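Local coordinates for pyridoxal kinase (Entamoeba histolytica, PDB 4S1H), which probably catalyses the ATP-dependent phosphorylation of pyridoxal to pyridoxal 5'-phosphate, and holds ADP with magnesium ions in this structure, at residues V5-S10 with L220-L225; G211-V216 with T247-T252. One frame throughout, in Å; residues are numbered along the deposited sequence.

Overall arrangement
Along the chain the segments come in the order 5-10, 211-216, 220-225 and 247-252, so the interactions cross in sequence. Their centres lie about 18 Å apart. Interaction 1 lies close to the centre of the folded chain and sets helix 216-229 on strand 5-9 of the six-stranded mixed sheet. Interaction 2 is further out, where the loop that leads into the same helix meets the end of helix 234-250. Helix 216-229 therefore joins them: its first turn lies at the ADP, and its next turns pack on the sheet. The ribokinase-type core and the nucleotide pocket share one helix. The 5-10 segment ends at Ser10, which binds pyridoxal 5'-phosphate in another structure of this protein.

Interaction 1. Residues V5-S10 with L220-L225; sequences VLTISS and LTYILL
Tyr222 of the helix and Thr7 of the strand make the polar link of this contact. Their hydroxyls, Tyr222 OH and Thr7 OG1, are hydrogen-bonded at 2.7 Å. Thr7 OG1 comes to the edge of the tyrosine ring, near its plane, and lies 3.6 Å from Tyr222 CE1. With chi1 of Thr7 at 168°, OG1 points opposite the backbone N and comes to the phenol. Thr7 OG1 is also hydrogen-bonded to Asn19 OD1, so two groups hold the threonine hydroxyl.

A water extends this polar line along the strand. It lies 3.0 Å from Tyr222 OH and 2.6 Å from Ser9 OG. Ser9 OG has a further bond from Tyr83 N. The phenol oxygen is buried, and the threonine hydroxyl and the water supply its polar surroundings.

The apolar part is small. Val5 CG1 meets Leu225 CD2 at 4.3 Å, at the start of the strand and one helical turn beyond Tyr222. Val5, Thr7 and Ser9 lie two apart on the strand, so they share the face turned to the helix.

The axes of strand and helix run almost antiparallel, at 171°, with a closest approach of 12.5 Å. The long tyrosine side chain bridges much of that gap.

This is helix-on-sheet packing in the core of a ribokinase-type fold. Strand 5-9 lies between strands 33-41 and 78-81, and Val80 of the latter touches both Tyr222 and Leu225. Helix 18-28 flanks the phenol through Asn19, Ile25 and Leu26. On another side of helix 216-229, Leu220 and Leu224 pack on helix 234-250.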
ATOM      1  N   VAL A   5     -12.799   6.041   1.992  1.00 14.50           N
ATOM      2  CA  VAL A   5     -11.906   6.956   1.310  1.00 15.47           C
ATOM      3  C   VAL A   5     -11.512   6.421  -0.052  1.00 14.97           C
ATOM      4  O   VAL A   5     -11.281   5.227  -0.198  1.00 13.91           O
ATOM      5  CB  VAL A   5     -10.592   7.198   2.122  1.00 15.95           C
ATOM      6  CG1 VAL A   5      -9.665   8.180   1.426  1.00 18.91           C
ATOM      7  CG2 VAL A   5     -10.933   7.659   3.538  1.00 15.21           C
ATOM      8  N   LEU A   6     -11.397   7.319  -1.025  1.00 13.95           N
ATOM      9  CA  LEU A   6     -10.773   6.999  -2.310  1.00 13.58           C
ATOM     10  C   LEU A   6      -9.611   7.939  -2.471  1.00 17.23           C
ATOM     11  O   LEU A   6      -9.775   9.164  -2.318  1.00 13.53           O
ATOM     12  CB  LEU A   6     -11.760   7.158  -3.454  1.00 16.52           C
ATOM     13  CG  LEU A   6     -11.218   7.199  -4.868  1.00 16.42           C
ATOM     14  CD1 LEU A   6     -10.650   5.821  -5.221  1.00 22.94           C
ATOM     15  CD2 LEU A   6     -12.334   7.607  -5.819  1.00 17.86           C
ATOM     16  N   THR A   7      -8.447   7.362  -2.725  1.00 13.60           N
ATOM     17  CA  THR A   7      -7.229   8.163  -2.855  1.00 17.39           C
ATOM     18  C   THR A   7      -6.478   7.765  -4.112  1.00 19.72           C
ATOM     19  O   THR A   7      -6.197   6.576  -4.374  1.00 15.37           O
ATOM     20  CB  THR A   7      -6.342   8.119  -1.587  1.00 20.02           C
ATOM     21  OG1 THR A   7      -5.055   8.677  -1.889  1.00 17.42           O
ATOM     22  CG2 THR A   7      -6.165   6.737  -1.083  1.00 21.38           C
ATOM     23  N   ILE A   8      -6.175   8.768  -4.902  1.00 14.58           N
ATOM     24  CA  ILE A   8      -5.595   8.626  -6.224  1.00 13.70           C
ATOM     25  C   ILE A   8      -4.267   9.339  -6.212  1.00 18.14           C
ATOM     26  O   ILE A   8      -4.217  10.587  -6.134  1.00 14.19           O
ATOM     27  CB  ILE A   8      -6.547   9.242  -7.297  1.00 14.84           C
ATOM     28  CG1 ILE A   8      -7.928   8.576  -7.270  1.00 15.71           C
ATOM     29  CG2 ILE A   8      -5.907   9.213  -8.673  1.00 16.86           C
ATOM     30  CD1 ILE A   8      -8.994   9.267  -8.106  1.00 16.63           C
ATOM     31  N   SER A   9      -3.172   8.605  -6.273  1.00 15.16           N
ATOM     32  CA  SER A   9      -1.851   9.203  -6.187  1.00 15.33           C
ATOM     33  C   SER A   9      -0.778   8.194  -6.591  1.00 15.35           C
ATOM     34  O   SER A   9      -1.095   7.080  -7.039  1.00 14.13           O
ATOM     35  CB  SER A   9      -1.583   9.762  -4.783  1.00 16.50           C
ATOM     36  OG  SER A   9      -0.398  10.552  -4.774  1.00 15.54           O
ATOM     37  N   SER A  10       0.470   8.581  -6.468  1.00 14.46           N
ATOM     38  CA  SER A  10       1.590   7.815  -6.996  1.00 14.60           C
ATOM     39  C   SER A  10       1.920   6.611  -6.134  1.00 15.28           C
ATOM     40  O   SER A  10       1.473   6.500  -5.001  1.00 15.07           O
ATOM     41  CB  SER A  10       2.834   8.702  -7.054  1.00 16.60           C
ATOM     42  OG  SER A  10       3.029   9.331  -5.792  1.00 17.36           O
ATOM     43  N   LEU A 220       1.932  14.488   5.751  1.00 14.58           N
ATOM     44  CA  LEU A 220       1.040  15.491   6.350  1.00 18.24           C
ATOM     45  C   LEU A 220      -0.417  15.344   5.885  1.00 18.03           C
ATOM     46  O   LEU A 220      -1.349  15.357   6.710  1.00 18.10           O
ATOM     47  CB  LEU A 220       1.519  16.939   6.065  1.00 15.98           C
ATOM     48  CG  LEU A 220       0.599  18.106   6.516  1.00 21.25           C
ATOM     49  CD1 LEU A 220       0.310  18.056   8.002  1.00 26.81           C
ATOM     50  CD2 LEU A 220       1.208  19.428   6.115  1.00 20.47           C
ATOM     51  N   THR A 221      -0.604  15.227   4.575  1.00 14.56           N
ATOM     52  CA  THR A 221      -1.908  15.124   3.970  1.00 15.55           C
ATOM     53  C   THR A 221      -2.695  13.960   4.596  1.00 13.94           C
ATOM     54  O   THR A 221      -3.857  14.156   4.983  1.00 13.88           O
ATOM     55  CB  THR A 221      -1.769  14.888   2.466  1.00 21.07           C
ATOM     56  OG1 THR A 221      -1.297  16.078   1.830  1.00 21.30           O
ATOM     57  CG2 THR A 221      -3.084  14.461   1.821  1.00 24.03           C
ATOM     58  N   TYR A 222      -2.091  12.779   4.698  1.00 15.82           N
ATOM     59  CA  TYR A 222      -2.861  11.613   5.194  1.00 13.85           C
ATOM     60  C   TYR A 222      -3.071  11.603   6.705  1.00 14.23           C
ATOM     61  O   TYR A 222      -4.112  11.165   7.168  1.00 14.42           O
ATOM     62  CB  TYR A 222      -2.259  10.295   4.701  1.00 13.37           C
ATOM     63  CG  TYR A 222      -2.435  10.182   3.211  1.00 13.46           C
ATOM     64  CD1 TYR A 222      -3.695   9.896   2.649  1.00 15.15           C
ATOM     65  CD2 TYR A 222      -1.375  10.383   2.358  1.00 14.43           C
ATOM     66  CE1 TYR A 222      -3.865   9.827   1.261  1.00 14.94           C
ATOM     67  CE2 TYR A 222      -1.542  10.318   0.977  1.00 18.61           C
ATOM     68  CZ  TYR A 222      -2.782  10.050   0.450  1.00 16.40           C
ATOM     69  OH  TYR A 222      -2.964   9.976  -0.906  1.00 25.09           O
ATOM     70  N   ILE A 223      -2.146  12.175   7.469  1.00 16.17           N
ATOM     71  CA  ILE A 223      -2.382  12.282   8.921  1.00 14.42           C
ATOM     72  C   ILE A 223      -3.504  13.312   9.170  1.00 13.87           C
ATOM     73  O   ILE A 223      -4.434  13.047   9.937  1.00 13.61           O
ATOM     74  CB  ILE A 223      -1.119  12.641   9.725  1.00 15.35           C
ATOM     75  CG1 ILE A 223      -0.042  11.546   9.548  1.00 17.83           C
ATOM     76  CG2 ILE A 223      -1.471  12.750  11.209  1.00 15.48           C
ATOM     77  CD1 ILE A 223       1.332  11.905  10.091  1.00 20.04           C
ATOM     78  N   LEU A 224      -3.383  14.473   8.536  1.00 13.68           N
ATOM     79  CA  LEU A 224      -4.444  15.506   8.620  1.00 14.89           C
ATOM     80  C   LEU A 224      -5.828  14.963   8.258  1.00 14.42           C
ATOM     81  O   LEU A 224      -6.780  15.069   9.031  1.00 13.94           O
ATOM     82  CB  LEU A 224      -4.090  16.663   7.685  1.00 15.50           C
ATOM     83  CG  LEU A 224      -5.172  17.718   7.474  1.00 17.25           C
ATOM     84  CD1 LEU A 224      -5.506  18.376   8.794  1.00 22.91           C
ATOM     85  CD2 LEU A 224      -4.682  18.704   6.434  1.00 22.20           C
ATOM     86  N   LEU A 225      -5.918  14.280   7.108  1.00 14.74           N
ATOM     87  CA  LEU A 225      -7.192  13.680   6.667  1.00 15.34           C
ATOM     88  C   LEU A 225      -7.719  12.653   7.641  1.00 15.40           C
ATOM     89  O   LEU A 225      -8.912  12.635   7.923  1.00 16.81           O
ATOM     90  CB  LEU A 225      -7.023  12.992   5.315  1.00 17.73           C
ATOM     91  CG  LEU A 225      -8.299  12.372   4.756  1.00 22.20           C
ATOM     92  CD1 LEU A 225      -9.239  13.454   4.246  1.00 25.75           C
ATOM     93  CD2 LEU A 225      -7.945  11.355   3.688  1.00 33.16           C
TER
HETATM   94  O   HOH W   1      -0.667  11.229  -2.283  1.00 20.30           O

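Interaction 2. Residues G211-V216 with T247-T252; sequences GDFTGV and TILRNT. With ADP (adenosine-5'-diphosphate), chain C.
Thr252 OG1 is gripped by two groups: it donates to Ile248 O at 2.6 Å and accepts from the backbone N of Asn259. The hydroxyl sits above the carbonyl plane of Ile248, 44° out of it. These bonds fix the threonine just past the end of helix 234-250. Its methyl then faces the other segment, with Thr252 CG2 obliquely placed 4.0 Å from Phe213 CE1.

Leu249 CD2 lies over the centre of one face of the Phe213 ring, 3.7 Å from the centroid and 11° off the normal, a CH-pi contact. The same methyl meets Val216 CG1 at 3.7 Å, roughly at a right angle to the direction of the ring. Leu249 keeps CG opposite its carbonyl carbon (chi1 -66°), which carries its two methyls to the Phe213 ring and the adenine.

The loop runs into helix 216-229 through a glycine-rich GVGD sequence, a form of the motif of ribokinase-type kinases. Gly215 is the N-cap of that helix, and Gly217 N bonds to the ADP. In the adenine pocket, Leu249 CD1 touches ADP C4 at 3.6 Å, and Val216 CG2 comes from the same side to the C8 end of the base, 3.7 Å from ADP C8. Phe213 presents its ring edge to the amino group, with Phe213 CD2 3.8 Å from ADP N6. Gly211 O is closer, 3.2 Å from ADP N6.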
ATOM      1  N   GLY A 211      17.931  19.180   6.220  1.00 42.15           N
ATOM      2  CA  GLY A 211      17.606  18.183   5.192  1.00 40.30           C
ATOM      3  C   GLY A 211      16.452  18.649   4.330  1.00 41.36           C
ATOM      4  O   GLY A 211      15.574  19.382   4.811  1.00 41.90           O
ATOM      5  N   ASP A 212      16.444  18.214   3.063  1.00 41.85           N
ATOM      6  CA  ASP A 212      15.217  18.268   2.235  1.00 56.64           C
ATOM      7  C   ASP A 212      14.674  16.833   2.147  1.00 35.43           C
ATOM      8  O   ASP A 212      15.340  15.918   1.640  1.00 45.62           O
ATOM      9  CB  ASP A 212      15.358  18.911   0.838  1.00 67.15           C
ATOM     10  CG  ASP A 212      14.025  19.517   0.321  1.00 83.42           C
ATOM     11  OD1 ASP A 212      13.497  20.478   0.925  1.00 60.40           O
ATOM     12  OD2 ASP A 212      13.501  19.042  -0.710  1.00 65.95           O
ATOM     13  N   PHE A 213      13.465  16.658   2.675  1.00 42.92           N
ATOM     14  CA  PHE A 213      12.871  15.337   2.860  1.00 34.64           C
ATOM     15  C   PHE A 213      11.866  15.102   1.744  1.00 32.58           C
ATOM     16  O   PHE A 213      11.293  16.054   1.181  1.00 53.80           O
ATOM     17  CB  PHE A 213      12.182  15.258   4.236  1.00 28.46           C
ATOM     18  CG  PHE A 213      13.140  15.346   5.392  1.00 27.32           C
ATOM     19  CD1 PHE A 213      13.864  14.212   5.809  1.00 24.54           C
ATOM     20  CD2 PHE A 213      13.348  16.556   6.058  1.00 28.53           C
ATOM     21  CE1 PHE A 213      14.739  14.286   6.872  1.00 31.04           C
ATOM     22  CE2 PHE A 213      14.239  16.635   7.114  1.00 29.64           C
ATOM     23  CZ  PHE A 213      14.945  15.505   7.521  1.00 31.69           C
ATOM     24  N   THR A 214      11.673  13.823   1.428  1.00 33.45           N
ATOM     25  CA  THR A 214      10.754  13.424   0.396  1.00 29.62           C
ATOM     26  C   THR A 214       9.583  12.666   1.063  1.00 26.41           C
ATOM     27  O   THR A 214       9.760  11.973   2.062  1.00 32.10           O
ATOM     28  CB  THR A 214      11.502  12.579  -0.660  1.00 54.24           C
ATOM     29  OG1 THR A 214      12.554  13.372  -1.239  1.00 45.11           O
ATOM     30  CG2 THR A 214      10.565  12.109  -1.756  1.00 36.76           C
ATOM     31  N   GLY A 215       8.388  12.891   0.552  1.00 23.35           N
ATOM     32  CA  GLY A 215       7.167  12.311   1.132  1.00 20.60           C
ATOM     33  C   GLY A 215       6.585  13.001   2.357  1.00 23.52           C
ATOM     34  O   GLY A 215       5.622  12.514   2.968  1.00 21.47           O
ATOM     35  N   VAL A 216       7.155  14.130   2.750  1.00 19.24           N
ATOM     36  CA  VAL A 216       6.686  14.791   3.977  1.00 20.08           C
ATOM     37  C   VAL A 216       5.330  15.457   3.804  1.00 20.81           C
ATOM     38  O   VAL A 216       4.451  15.365   4.665  1.00 18.38           O
ATOM     39  CB  VAL A 216       7.722  15.789   4.552  1.00 21.32           C
ATOM     40  CG1 VAL A 216       8.784  15.034   5.305  1.00 27.31           C
ATOM     41  CG2 VAL A 216       8.362  16.677   3.477  1.00 26.14           C
ATOM     42  N   THR A 247       7.965  14.579  14.965  1.00 20.26           N
ATOM     43  CA  THR A 247       8.460  13.374  15.599  1.00 22.17           C
ATOM     44  C   THR A 247       9.086  12.420  14.578  1.00 21.85           C
ATOM     45  O   THR A 247      10.168  11.888  14.830  1.00 23.29           O
ATOM     46  CB  THR A 247       7.340  12.661  16.372  1.00 21.74           C
ATOM     47  OG1 THR A 247       6.877  13.538  17.403  1.00 27.56           O
ATOM     48  CG2 THR A 247       7.842  11.344  16.986  1.00 27.66           C
ATOM     49  N   ILE A 248       8.432  12.228  13.437  1.00 19.60           N
ATOM     50  CA  ILE A 248       8.956  11.355  12.393  1.00 18.75           C
ATOM     51  C   ILE A 248      10.291  11.872  11.877  1.00 19.75           C
ATOM     52  O   ILE A 248      11.252  11.113  11.763  1.00 20.79           O
ATOM     53  CB  ILE A 248       7.976  11.179  11.222  1.00 19.07           C
ATOM     54  CG1 ILE A 248       6.704  10.459  11.688  1.00 17.28           C
ATOM     55  CG2 ILE A 248       8.622  10.405  10.064  1.00 19.26           C
ATOM     56  CD1 ILE A 248       5.562  10.577  10.713  1.00 18.20           C
ATOM     57  N   LEU A 249      10.356  13.172  11.614  1.00 19.01           N
ATOM     58  CA  LEU A 249      11.589  13.740  11.071  1.00 19.91           C
ATOM     59  C   LEU A 249      12.762  13.745  12.047  1.00 20.88           C
ATOM     60  O   LEU A 249      13.901  13.459  11.660  1.00 21.69           O
ATOM     61  CB  LEU A 249      11.340  15.152  10.574  1.00 19.50           C
ATOM     62  CG  LEU A 249      10.397  15.162   9.401  1.00 19.17           C
ATOM     63  CD1 LEU A 249      10.151  16.590   9.029  1.00 19.32           C
ATOM     64  CD2 LEU A 249      10.962  14.416   8.196  1.00 22.08           C
ATOM     65  N   ARG A 250      12.495  14.068  13.318  1.00 23.25           N
ATOM     66  CA  ARG A 250      13.531  13.981  14.365  1.00 24.25           C
ATOM     67  C   ARG A 250      14.094  12.576  14.460  1.00 24.09           C
ATOM     68  O   ARG A 250      15.262  12.383  14.795  1.00 24.83           O
ATOM     69  CB  ARG A 250      13.008  14.451  15.729  1.00 27.35           C
ATOM     70  CG  ARG A 250      12.892  15.980  15.841  1.00 30.44           C
ATOM     71  CD  ARG A 250      12.490  16.468  17.210  1.00 45.75           C
ATOM     72  NE  ARG A 250      12.091  17.884  17.218  1.00 39.96           N
ATOM     73  CZ  ARG A 250      11.832  18.588  18.320  1.00 74.09           C
ATOM     74  NH1 ARG A 250      11.939  18.034  19.528  1.00101.80           N
ATOM     75  NH2 ARG A 250      11.470  19.863  18.213  1.00122.12           N
ATOM     76  N   ASN A 251      13.263  11.586  14.139  1.00 23.32           N
ATOM     77  CA  ASN A 251      13.685  10.200  14.167  1.00 23.44           C
ATOM     78  C   ASN A 251      14.092   9.586  12.836  1.00 25.19           C
ATOM     79  O   ASN A 251      14.236   8.366  12.734  1.00 24.23           O
ATOM     80  CB  ASN A 251      12.580   9.382  14.831  1.00 23.05           C
ATOM     81  CG  ASN A 251      12.501   9.689  16.304  1.00 23.31           C
ATOM     82  OD1 ASN A 251      13.285   9.151  17.099  1.00 24.32           O
ATOM     83  ND2 ASN A 251      11.614  10.587  16.673  1.00 22.47           N
ATOM     84  N   THR A 252      14.329  10.434  11.839  1.00 27.06           N
ATOM     85  CA  THR A 252      14.728   9.996  10.519  1.00 25.70           C
ATOM     86  C   THR A 252      16.211  10.252  10.354  1.00 35.05           C
ATOM     87  O   THR A 252      16.685  11.349  10.634  1.00 36.47           O
ATOM     88  CB  THR A 252      13.915  10.738   9.447  1.00 23.79           C
ATOM     89  OG1 THR A 252      12.546  10.387   9.576  1.00 21.43           O
ATOM     90  CG2 THR A 252      14.408  10.434   8.065  1.00 24.62           C
TER
HETATM   91  PB  ADP C 301       6.034  19.004   0.406  1.00 22.47           P
HETATM   92  O1B ADP C 301       7.085  20.005  -0.018  1.00 24.27           O
HETATM   93  O2B ADP C 301       6.533  17.569   0.399  1.00 23.92           O
HETATM   94  O3B ADP C 301       4.728  19.259  -0.280  1.00 24.92           O
HETATM   95  PA  ADP C 301       6.335  20.471   2.890  1.00 22.51           P
HETATM   96  O1A ADP C 301       5.397  21.647   2.860  1.00 20.89           O
HETATM   97  O2A ADP C 301       7.772  20.670   2.538  1.00 19.50           O
HETATM   98  O3A ADP C 301       5.736  19.287   1.958  1.00 21.49           O
HETATM   99  O5' ADP C 301       6.275  19.777   4.311  1.00 23.04           O
HETATM  100  C5' ADP C 301       5.082  19.347   4.935  1.00 23.46           C
HETATM  101  C4' ADP C 301       5.285  19.499   6.415  1.00 21.40           C
HETATM  102  O4' ADP C 301       6.413  18.722   6.819  1.00 19.68           O
HETATM  103  C3' ADP C 301       5.616  20.940   6.790  1.00 20.93           C
HETATM  104  O3' ADP C 301       4.429  21.686   7.080  1.00 19.42           O
HETATM  105  C2' ADP C 301       6.517  20.759   7.973  1.00 17.94           C
HETATM  106  O2' ADP C 301       5.737  20.584   9.147  1.00 23.55           O
HETATM  107  C1' ADP C 301       7.251  19.458   7.698  1.00 21.82           C
HETATM  108  N9  ADP C 301       8.603  19.611   7.109  1.00 19.29           N
HETATM  109  C8  ADP C 301       9.006  19.431   5.844  1.00 23.93           C
HETATM  110  N7  ADP C 301      10.340  19.639   5.710  1.00 24.79           N
HETATM  111  C5  ADP C 301      10.803  19.952   6.928  1.00 25.28           C
HETATM  112  C6  ADP C 301      12.124  20.279   7.517  1.00 18.32           C
HETATM  113  N6  ADP C 301      13.215  20.319   6.724  1.00 28.07           N
HETATM  114  N1  ADP C 301      12.166  20.548   8.839  1.00 25.86           N
HETATM  115  C2  ADP C 301      11.055  20.512   9.628  1.00 38.32           C
HETATM  116  N3  ADP C 301       9.828  20.212   9.157  1.00 23.35           N
HETATM  117  C4  ADP C 301       9.656  19.929   7.843  1.00 22.17           C